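Long-range contact in DNA-binding transcriptional repressor YiaJ (PDB 1YSQ), which represses transcription of the yiaKLMNOPQRS operon, which may serve the use of 2,3-diketo-L-gulonate, this chain being its IclR-type C-terminal domain: residues A[134-148]-A[166-180]. Sequence-based numbering, arbitrary orientation.
Sequences AVPVFDIHGRVPYAV and LKPLRETAQAISNEL. With PO4 (phosphate ion), chain D.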
ATOM      1  N   ALA A 134      -2.386   4.253  -0.451  1.00 17.89           N
ATOM      2  CA  ALA A 134      -2.638   2.876  -0.024  1.00 17.66           C
ATOM      3  C   ALA A 134      -3.717   2.835   1.064  1.00 17.86           C
ATOM      4  O   ALA A 134      -3.900   3.813   1.818  1.00 18.43           O
ATOM      5  CB  ALA A 134      -1.342   2.233   0.484  1.00 17.03           C
ATOM      6  N   VAL A 135      -4.441   1.718   1.116  1.00 18.72           N
ATOM      7  CA  VAL A 135      -5.464   1.473   2.130  1.00 18.51           C
ATOM      8  C   VAL A 135      -5.367   0.032   2.672  1.00 19.01           C
ATOM      9  O   VAL A 135      -4.901  -0.870   1.978  1.00 18.53           O
ATOM     10  CB  VAL A 135      -6.913   1.702   1.585  1.00 19.05           C
ATOM     11  CG1 VAL A 135      -7.174   3.173   1.286  1.00 19.13           C
ATOM     12  CG2 VAL A 135      -7.198   0.816   0.359  1.00 19.15           C
ATOM     13  N   PRO A 136      -5.815  -0.186   3.908  1.00 19.41           N
ATOM     14  CA  PRO A 136      -5.903  -1.540   4.480  1.00 19.42           C
ATOM     15  C   PRO A 136      -7.079  -2.351   3.931  1.00 20.01           C
ATOM     16  O   PRO A 136      -8.075  -1.764   3.517  1.00 20.03           O
ATOM     17  CB  PRO A 136      -6.122  -1.265   5.974  1.00 19.99           C
ATOM     18  CG  PRO A 136      -6.864   0.080   6.000  1.00 18.73           C
ATOM     19  CD  PRO A 136      -6.231   0.857   4.875  1.00 19.41           C
ATOM     20  N   VAL A 137      -6.937  -3.684   3.906  1.00 19.58           N
ATOM     21  CA  VAL A 137      -8.052  -4.609   3.699  1.00 20.24           C
ATOM     22  C   VAL A 137      -8.202  -5.298   5.050  1.00 21.15           C
ATOM     23  O   VAL A 137      -7.288  -5.979   5.505  1.00 21.06           O
ATOM     24  CB  VAL A 137      -7.749  -5.666   2.603  1.00 21.44           C
ATOM     25  CG1 VAL A 137      -8.866  -6.747   2.525  1.00 20.81           C
ATOM     26  CG2 VAL A 137      -7.535  -4.982   1.260  1.00 20.97           C
ATOM     27  N   PHE A 138      -9.322  -5.069   5.724  1.00 21.76           N
ATOM     28  CA  PHE A 138      -9.483  -5.591   7.081  1.00 23.11           C
ATOM     29  C   PHE A 138     -10.031  -7.016   7.060  1.00 24.24           C
ATOM     30  O   PHE A 138     -10.869  -7.342   6.210  1.00 24.19           O
ATOM     31  CB  PHE A 138     -10.441  -4.684   7.880  1.00 22.92           C
ATOM     32  CG  PHE A 138      -9.858  -3.335   8.232  1.00 22.65           C
ATOM     33  CD1 PHE A 138      -8.890  -3.217   9.233  1.00 21.42           C
ATOM     34  CD2 PHE A 138     -10.297  -2.182   7.570  1.00 22.45           C
ATOM     35  CE1 PHE A 138      -8.348  -1.960   9.573  1.00 21.61           C
ATOM     36  CE2 PHE A 138      -9.768  -0.918   7.892  1.00 22.81           C
ATOM     37  CZ  PHE A 138      -8.781  -0.816   8.907  1.00 20.96           C
ATOM     38  N   ASP A 139      -9.586  -7.853   7.991  1.00 26.10           N
ATOM     39  CA  ASP A 139     -10.305  -9.110   8.237  1.00 28.54           C
ATOM     40  C   ASP A 139     -11.483  -8.858   9.200  1.00 29.70           C
ATOM     41  O   ASP A 139     -11.710  -7.717   9.624  1.00 29.27           O
ATOM     42  CB  ASP A 139      -9.378 -10.246   8.697  1.00 28.39           C
ATOM     43  CG  ASP A 139      -8.810 -10.053  10.115  1.00 30.93           C
ATOM     44  OD1 ASP A 139      -9.312  -9.219  10.919  1.00 30.23           O
ATOM     45  OD2 ASP A 139      -7.844 -10.739  10.515  1.00 31.37           O
ATOM     46  N   ILE A 140     -12.235  -9.910   9.530  1.00 31.68           N
ATOM     47  CA  ILE A 140     -13.421  -9.768  10.388  1.00 33.38           C
ATOM     48  C   ILE A 140     -13.093  -9.197  11.771  1.00 33.91           C
ATOM     49  O   ILE A 140     -13.961  -8.612  12.423  1.00 35.06           O
ATOM     50  CB  ILE A 140     -14.212 -11.111  10.516  1.00 33.70           C
ATOM     51  CG1 ILE A 140     -13.274 -12.277  10.844  1.00 34.62           C
ATOM     52  CG2 ILE A 140     -15.048 -11.379   9.245  1.00 35.02           C
ATOM     53  CD1 ILE A 140     -13.937 -13.398  11.638  1.00 38.35           C
ATOM     54  N   HIS A 141     -11.843  -9.355  12.201  1.00 34.10           N
ATOM     55  CA  HIS A 141     -11.404  -8.915  13.527  1.00 34.54           C
ATOM     56  C   HIS A 141     -10.697  -7.563  13.521  1.00 33.02           C
ATOM     57  O   HIS A 141     -10.118  -7.165  14.521  1.00 33.34           O
ATOM     58  CB  HIS A 141     -10.484  -9.968  14.158  1.00 35.19           C
ATOM     59  CG  HIS A 141     -11.104 -11.333  14.273  1.00 38.75           C
ATOM     60  ND1 HIS A 141     -12.338 -11.548  14.853  1.00 41.64           N
ATOM     61  CD2 HIS A 141     -10.650 -12.551  13.892  1.00 40.94           C
ATOM     62  CE1 HIS A 141     -12.617 -12.840  14.823  1.00 42.26           C
ATOM     63  NE2 HIS A 141     -11.611 -13.471  14.243  1.00 42.35           N
ATOM     64  N   GLY A 142     -10.726  -6.866  12.393  1.00 31.87           N
ATOM     65  CA  GLY A 142     -10.070  -5.573  12.293  1.00 30.22           C
ATOM     66  C   GLY A 142      -8.553  -5.623  12.191  1.00 29.23           C
ATOM     67  O   GLY A 142      -7.884  -4.593  12.299  1.00 28.96           O
ATOM     68  N   ARG A 143      -8.003  -6.815  11.979  1.00 27.99           N
ATOM     69  CA  ARG A 143      -6.589  -6.933  11.637  1.00 27.12           C
ATOM     70  C   ARG A 143      -6.435  -6.619  10.146  1.00 25.30           C
ATOM     71  O   ARG A 143      -7.432  -6.538   9.430  1.00 24.63           O
ATOM     72  CB  ARG A 143      -6.062  -8.330  11.977  1.00 28.37           C
ATOM     73  CG  ARG A 143      -5.869  -8.565  13.495  1.00 31.88           C
ATOM     74  CD  ARG A 143      -5.643 -10.032  13.848  1.00 38.74           C
ATOM     75  NE  ARG A 143      -6.718 -10.860  13.281  1.00 43.87           N
ATOM     76  CZ  ARG A 143      -6.691 -12.186  13.155  1.00 46.82           C
ATOM     77  NH1 ARG A 143      -5.638 -12.897  13.561  1.00 48.90           N
ATOM     78  NH2 ARG A 143      -7.734 -12.811  12.623  1.00 48.65           N
ATOM     79  N   VAL A 144      -5.197  -6.407   9.701  1.00 23.66           N
ATOM     80  CA  VAL A 144      -4.902  -5.995   8.329  1.00 21.88           C
ATOM     81  C   VAL A 144      -3.967  -7.021   7.637  1.00 21.74           C
ATOM     82  O   VAL A 144      -2.745  -6.874   7.647  1.00 21.75           O
ATOM     83  CB  VAL A 144      -4.263  -4.572   8.297  1.00 21.83           C
ATOM     84  CG1 VAL A 144      -4.051  -4.094   6.841  1.00 21.78           C
ATOM     85  CG2 VAL A 144      -5.127  -3.556   9.087  1.00 20.24           C
ATOM     86  N   PRO A 145      -4.537  -8.088   7.098  1.00 21.66           N
ATOM     87  CA  PRO A 145      -3.733  -9.103   6.405  1.00 21.51           C
ATOM     88  C   PRO A 145      -3.235  -8.670   5.012  1.00 20.79           C
ATOM     89  O   PRO A 145      -2.218  -9.200   4.548  1.00 21.44           O
ATOM     90  CB  PRO A 145      -4.704 -10.299   6.320  1.00 21.24           C
ATOM     91  CG  PRO A 145      -6.050  -9.652   6.224  1.00 22.30           C
ATOM     92  CD  PRO A 145      -5.960  -8.477   7.184  1.00 21.70           C
ATOM     93  N   TYR A 146      -3.930  -7.727   4.372  1.00 20.44           N
ATOM     94  CA  TYR A 146      -3.662  -7.339   2.974  1.00 19.88           C
ATOM     95  C   TYR A 146      -3.858  -5.837   2.848  1.00 19.57           C
ATOM     96  O   TYR A 146      -4.477  -5.212   3.707  1.00 18.27           O
ATOM     97  CB  TYR A 146      -4.607  -8.032   1.974  1.00 19.94           C
ATOM     98  CG  TYR A 146      -4.666  -9.521   2.140  1.00 21.91           C
ATOM     99  CD1 TYR A 146      -3.637 -10.338   1.668  1.00 24.11           C
ATOM    100  CD2 TYR A 146      -5.732 -10.117   2.803  1.00 24.50           C
ATOM    101  CE1 TYR A 146      -3.675 -11.710   1.857  1.00 24.66           C
ATOM    102  CE2 TYR A 146      -5.778 -11.493   2.982  1.00 24.39           C
ATOM    103  CZ  TYR A 146      -4.753 -12.269   2.512  1.00 25.81           C
ATOM    104  OH  TYR A 146      -4.813 -13.618   2.695  1.00 28.55           O
ATOM    105  N   ALA A 147      -3.347  -5.275   1.759  1.00 19.41           N
ATOM    106  CA  ALA A 147      -3.478  -3.848   1.512  1.00 19.28           C
ATOM    107  C   ALA A 147      -3.472  -3.615   0.006  1.00 19.25           C
ATOM    108  O   ALA A 147      -2.957  -4.439  -0.762  1.00 18.40           O
ATOM    109  CB  ALA A 147      -2.330  -3.086   2.201  1.00 19.68           C
ATOM    110  N   VAL A 148      -4.046  -2.494  -0.412  1.00 19.22           N
ATOM    111  CA  VAL A 148      -4.140  -2.170  -1.831  1.00 19.34           C
ATOM    112  C   VAL A 148      -3.514  -0.797  -2.031  1.00 19.33           C
ATOM    113  O   VAL A 148      -3.680   0.078  -1.186  1.00 18.71           O
ATOM    114  CB  VAL A 148      -5.621  -2.064  -2.303  1.00 19.12           C
ATOM    115  CG1 VAL A 148      -5.719  -1.849  -3.835  1.00 19.76           C
ATOM    116  CG2 VAL A 148      -6.441  -3.275  -1.884  1.00 20.83           C
ATOM    117  N   LEU A 166      -8.551   8.445  -3.594  1.00 23.93           N
ATOM    118  CA  LEU A 166      -8.721   7.632  -2.400  1.00 23.84           C
ATOM    119  C   LEU A 166     -10.132   7.040  -2.317  1.00 23.73           C
ATOM    120  O   LEU A 166     -10.328   5.912  -1.850  1.00 23.58           O
ATOM    121  CB  LEU A 166      -8.368   8.448  -1.140  1.00 23.60           C
ATOM    122  CG  LEU A 166      -8.511   7.818   0.239  1.00 24.58           C
ATOM    123  CD1 LEU A 166      -7.707   6.529   0.328  1.00 22.55           C
ATOM    124  CD2 LEU A 166      -8.027   8.803   1.301  1.00 24.97           C
ATOM    125  N   LYS A 167     -11.119   7.794  -2.789  1.00 23.34           N
ATOM    126  CA  LYS A 167     -12.492   7.311  -2.737  1.00 24.33           C
ATOM    127  C   LYS A 167     -12.737   5.943  -3.427  1.00 23.27           C
ATOM    128  O   LYS A 167     -13.201   5.024  -2.753  1.00 23.28           O
ATOM    129  CB  LYS A 167     -13.483   8.375  -3.196  1.00 24.33           C
ATOM    130  CG  LYS A 167     -14.914   8.027  -2.845  1.00 28.22           C
ATOM    131  CD  LYS A 167     -15.841   9.127  -3.288  1.00 33.97           C
ATOM    132  CE  LYS A 167     -17.027   8.552  -4.019  1.00 36.53           C
ATOM    133  NZ  LYS A 167     -18.199   8.594  -3.122  1.00 40.03           N
ATOM    134  N   PRO A 168     -12.460   5.787  -4.726  1.00 22.73           N
ATOM    135  CA  PRO A 168     -12.621   4.469  -5.371  1.00 22.38           C
ATOM    136  C   PRO A 168     -11.646   3.427  -4.818  1.00 21.99           C
ATOM    137  O   PRO A 168     -11.977   2.245  -4.759  1.00 21.85           O
ATOM    138  CB  PRO A 168     -12.335   4.747  -6.861  1.00 22.92           C
ATOM    139  CG  PRO A 168     -11.566   6.039  -6.874  1.00 22.60           C
ATOM    140  CD  PRO A 168     -12.056   6.828  -5.694  1.00 23.28           C
ATOM    141  N   LEU A 169     -10.454   3.864  -4.417  1.00 21.61           N
ATOM    142  CA  LEU A 169      -9.457   2.952  -3.839  1.00 21.31           C
ATOM    143  C   LEU A 169     -10.015   2.338  -2.556  1.00 20.93           C
ATOM    144  O   LEU A 169      -9.948   1.117  -2.346  1.00 20.45           O
ATOM    145  CB  LEU A 169      -8.158   3.715  -3.520  1.00 20.99           C
ATOM    146  CG  LEU A 169      -7.102   2.931  -2.719  1.00 21.21           C
ATOM    147  CD1 LEU A 169      -6.670   1.644  -3.423  1.00 20.34           C
ATOM    148  CD2 LEU A 169      -5.915   3.824  -2.456  1.00 21.45           C
ATOM    149  N   ARG A 170     -10.588   3.182  -1.704  1.00 21.00           N
ATOM    150  CA  ARG A 170     -11.154   2.672  -0.464  1.00 21.90           C
ATOM    151  C   ARG A 170     -12.386   1.790  -0.731  1.00 21.73           C
ATOM    152  O   ARG A 170     -12.558   0.728  -0.105  1.00 21.85           O
ATOM    153  CB  ARG A 170     -11.476   3.801   0.507  1.00 22.34           C
ATOM    154  CG  ARG A 170     -12.226   3.309   1.759  1.00 24.66           C
ATOM    155  CD  ARG A 170     -12.568   4.418   2.734  1.00 27.75           C
ATOM    156  NE  ARG A 170     -13.343   5.477   2.082  1.00 31.31           N
ATOM    157  CZ  ARG A 170     -12.895   6.712   1.858  1.00 30.44           C
ATOM    158  NH1 ARG A 170     -11.668   7.076   2.251  1.00 30.57           N
ATOM    159  NH2 ARG A 170     -13.681   7.581   1.251  1.00 28.37           N
ATOM    160  N   GLU A 171     -13.224   2.206  -1.676  1.00 22.04           N
ATOM    161  CA  GLU A 171     -14.399   1.405  -2.029  1.00 22.05           C
ATOM    162  C   GLU A 171     -13.982  -0.002  -2.492  1.00 22.32           C
ATOM    163  O   GLU A 171     -14.652  -0.991  -2.179  1.00 21.00           O
ATOM    164  CB  GLU A 171     -15.233   2.114  -3.091  1.00 23.12           C
ATOM    165  CG  GLU A 171     -16.027   3.289  -2.530  1.00 24.77           C
ATOM    166  CD  GLU A 171     -16.584   4.207  -3.601  1.00 28.20           C
ATOM    167  OE1 GLU A 171     -16.353   3.951  -4.802  1.00 30.96           O
ATOM    168  OE2 GLU A 171     -17.247   5.194  -3.234  1.00 29.49           O
ATOM    169  N   THR A 172     -12.877  -0.061  -3.238  1.00 21.72           N
ATOM    170  CA  THR A 172     -12.299  -1.323  -3.696  1.00 21.86           C
ATOM    171  C   THR A 172     -11.868  -2.203  -2.511  1.00 22.00           C
ATOM    172  O   THR A 172     -12.276  -3.370  -2.444  1.00 21.22           O
ATOM    173  CB  THR A 172     -11.139  -1.031  -4.665  1.00 21.95           C
ATOM    174  OG1 THR A 172     -11.647  -0.364  -5.842  1.00 21.88           O
ATOM    175  CG2 THR A 172     -10.496  -2.325  -5.191  1.00 21.35           C
ATOM    176  N   ALA A 173     -11.072  -1.644  -1.580  1.00 21.84           N
ATOM    177  CA  ALA A 173     -10.654  -2.366  -0.385  1.00 22.27           C
ATOM    178  C   ALA A 173     -11.851  -2.827   0.450  1.00 22.52           C
ATOM    179  O   ALA A 173     -11.852  -3.935   0.952  1.00 22.96           O
ATOM    180  CB  ALA A 173      -9.708  -1.523   0.475  1.00 22.32           C
ATOM    181  N   GLN A 174     -12.857  -1.970   0.600  1.00 23.98           N
ATOM    182  CA  GLN A 174     -14.047  -2.313   1.377  1.00 24.64           C
ATOM    183  C   GLN A 174     -14.763  -3.535   0.799  1.00 25.01           C
ATOM    184  O   GLN A 174     -15.165  -4.423   1.546  1.00 25.36           O
ATOM    185  CB  GLN A 174     -15.019  -1.133   1.437  1.00 24.81           C
ATOM    186  CG  GLN A 174     -14.623  -0.035   2.429  1.00 27.39           C
ATOM    187  CD  GLN A 174     -15.445   1.254   2.241  1.00 29.09           C
ATOM    188  OE1 GLN A 174     -15.963   1.528   1.146  1.00 28.15           O
ATOM    189  NE2 GLN A 174     -15.574   2.031   3.310  1.00 29.22           N
ATOM    190  N   ALA A 175     -14.911  -3.569  -0.527  1.00 25.19           N
ATOM    191  CA  ALA A 175     -15.573  -4.680  -1.209  1.00 25.83           C
ATOM    192  C   ALA A 175     -14.816  -6.005  -0.991  1.00 26.50           C
ATOM    193  O   ALA A 175     -15.425  -7.029  -0.649  1.00 26.51           O
ATOM    194  CB  ALA A 175     -15.727  -4.377  -2.697  1.00 25.65           C
ATOM    195  N   ILE A 176     -13.493  -5.964  -1.172  1.00 26.32           N
ATOM    196  CA  ILE A 176     -12.629  -7.112  -0.879  1.00 26.86           C
ATOM    197  C   ILE A 176     -12.758  -7.559   0.584  1.00 27.41           C
ATOM    198  O   ILE A 176     -12.941  -8.740   0.866  1.00 27.53           O
ATOM    199  CB  ILE A 176     -11.140  -6.792  -1.227  1.00 26.96           C
ATOM    200  CG1 ILE A 176     -10.997  -6.461  -2.725  1.00 26.35           C
ATOM    201  CG2 ILE A 176     -10.206  -7.958  -0.791  1.00 25.91           C
ATOM    202  CD1 ILE A 176      -9.642  -5.829  -3.126  1.00 25.60           C
ATOM    203  N   SER A 177     -12.657  -6.614   1.510  1.00 28.27           N
ATOM    204  CA  SER A 177     -12.766  -6.929   2.928  1.00 29.84           C
ATOM    205  C   SER A 177     -14.124  -7.560   3.282  1.00 31.21           C
ATOM    206  O   SER A 177     -14.191  -8.537   4.056  1.00 30.76           O
ATOM    207  CB  SER A 177     -12.547  -5.669   3.756  1.00 29.56           C
ATOM    208  OG  SER A 177     -12.830  -5.922   5.113  1.00 31.73           O
ATOM    209  N   ASN A 178     -15.187  -6.992   2.714  1.00 32.42           N
ATOM    210  CA  ASN A 178     -16.559  -7.448   2.948  1.00 34.51           C
ATOM    211  C   ASN A 178     -16.766  -8.862   2.420  1.00 35.79           C
ATOM    212  O   ASN A 178     -17.331  -9.706   3.110  1.00 36.07           O
ATOM    213  CB  ASN A 178     -17.571  -6.470   2.324  1.00 34.02           C
ATOM    214  CG  ASN A 178     -17.705  -5.181   3.122  1.00 34.80           C
ATOM    215  OD1 ASN A 178     -17.311  -5.120   4.294  1.00 34.83           O
ATOM    216  ND2 ASN A 178     -18.263  -4.138   2.492  1.00 35.47           N
ATOM    217  N   GLU A 179     -16.285  -9.113   1.205  1.00 37.72           N
ATOM    218  CA  GLU A 179     -16.341 -10.442   0.602  1.00 39.66           C
ATOM    219  C   GLU A 179     -15.482 -11.472   1.333  1.00 40.50           C
ATOM    220  O   GLU A 179     -15.885 -12.624   1.470  1.00 40.98           O
ATOM    221  CB  GLU A 179     -15.946 -10.384  -0.869  1.00 39.96           C
ATOM    222  CG  GLU A 179     -17.112 -10.006  -1.768  1.00 42.96           C
ATOM    223  CD  GLU A 179     -16.704  -9.753  -3.208  1.00 45.48           C
ATOM    224  OE1 GLU A 179     -17.279  -8.816  -3.809  1.00 48.54           O
ATOM    225  OE2 GLU A 179     -15.832 -10.483  -3.736  1.00 46.70           O
ATOM    226  N   LEU A 180     -14.305 -11.067   1.802  1.00 41.33           N
ATOM    227  CA  LEU A 180     -13.451 -11.975   2.573  1.00 42.59           C
ATOM    228  C   LEU A 180     -14.175 -12.367   3.864  1.00 43.49           C
ATOM    229  O   LEU A 180     -14.263 -13.553   4.202  1.00 43.30           O
ATOM    230  CB  LEU A 180     -12.082 -11.345   2.859  1.00 41.96           C
ATOM    231  CG  LEU A 180     -11.130 -12.038   3.844  1.00 42.72           C
ATOM    232  CD1 LEU A 180     -10.588 -13.377   3.301  1.00 42.81           C
ATOM    233  CD2 LEU A 180      -9.984 -11.108   4.251  1.00 43.00           C
TER
HETATM  234  P   PO4 D 303      -1.252  -5.951  10.804  1.00 34.06           P
HETATM  235  O1  PO4 D 303      -1.008  -6.125   9.319  1.00 31.99           O
HETATM  236  O2  PO4 D 303      -1.234  -4.475  11.161  1.00 30.02           O
HETATM  237  O3  PO4 D 303      -2.576  -6.582  11.184  1.00 31.33           O
HETATM  238  O4  PO4 D 303      -0.098  -6.631  11.511  1.00 34.17           O
HETATM  239  O   HOH W   1     -12.962  -9.291   6.129  1.00 33.94           O
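Val135 is the centre of the tight half of this contact, with both methyls pressed on the helix 166-180. Its CG2 lies 3.4 Å from Ala173 CB, closer than carbons usually pack. With CG1 beside the backbone N and anti to the carbonyl carbon (chi1 -68°), CG2 falls between the backbone N and the carbonyl carbon, and both methyls reach the helix. Val135 CG1 meets Leu166 CD1 at 3.5 Å. Leu169 comes tip to tip with Val135, its CG 3.7 Å from Val135 CG2. Its CD1 also slides past Val148 CG1 at 3.6 Å, so one leucine bridges two neighbouring strands. Replacing Leu169 by alanine is likely to open a gap over Val135 and Val148, costing Val148 CG1 its close contact with CD1 and Val135 one of its partners. Further along, Val137 CG1 lies 3.8 Å from Ile176 CG2, the two side chains crossing at about a right angle.

Past Val137 the strand gives way to a turn and the packing becomes looser and partly polar. Ser177 OG donates to Phe138 O at 2.7 Å, 26° out of the carbonyl plane. A water also donates to Phe138 O and to Ser177 O, giving the Phe138 carbonyl two donors. Leu180 CD2 only brushes the edge of the Tyr146 ring, at 4.4 Å from CE2. The Asp139 to Gly142 turn beyond is largely exposed.

The helix runs nearly parallel to strand 134-137, at 14°, and packs on one face of the antiparallel sheet of this GAF-like domain. Helix 8-25 lies beside it and touches Val148 and Thr172. Ala134 and Ala147 point away from helix 166-180 and meet helix 68-75, so the sheet is sandwiched between helices.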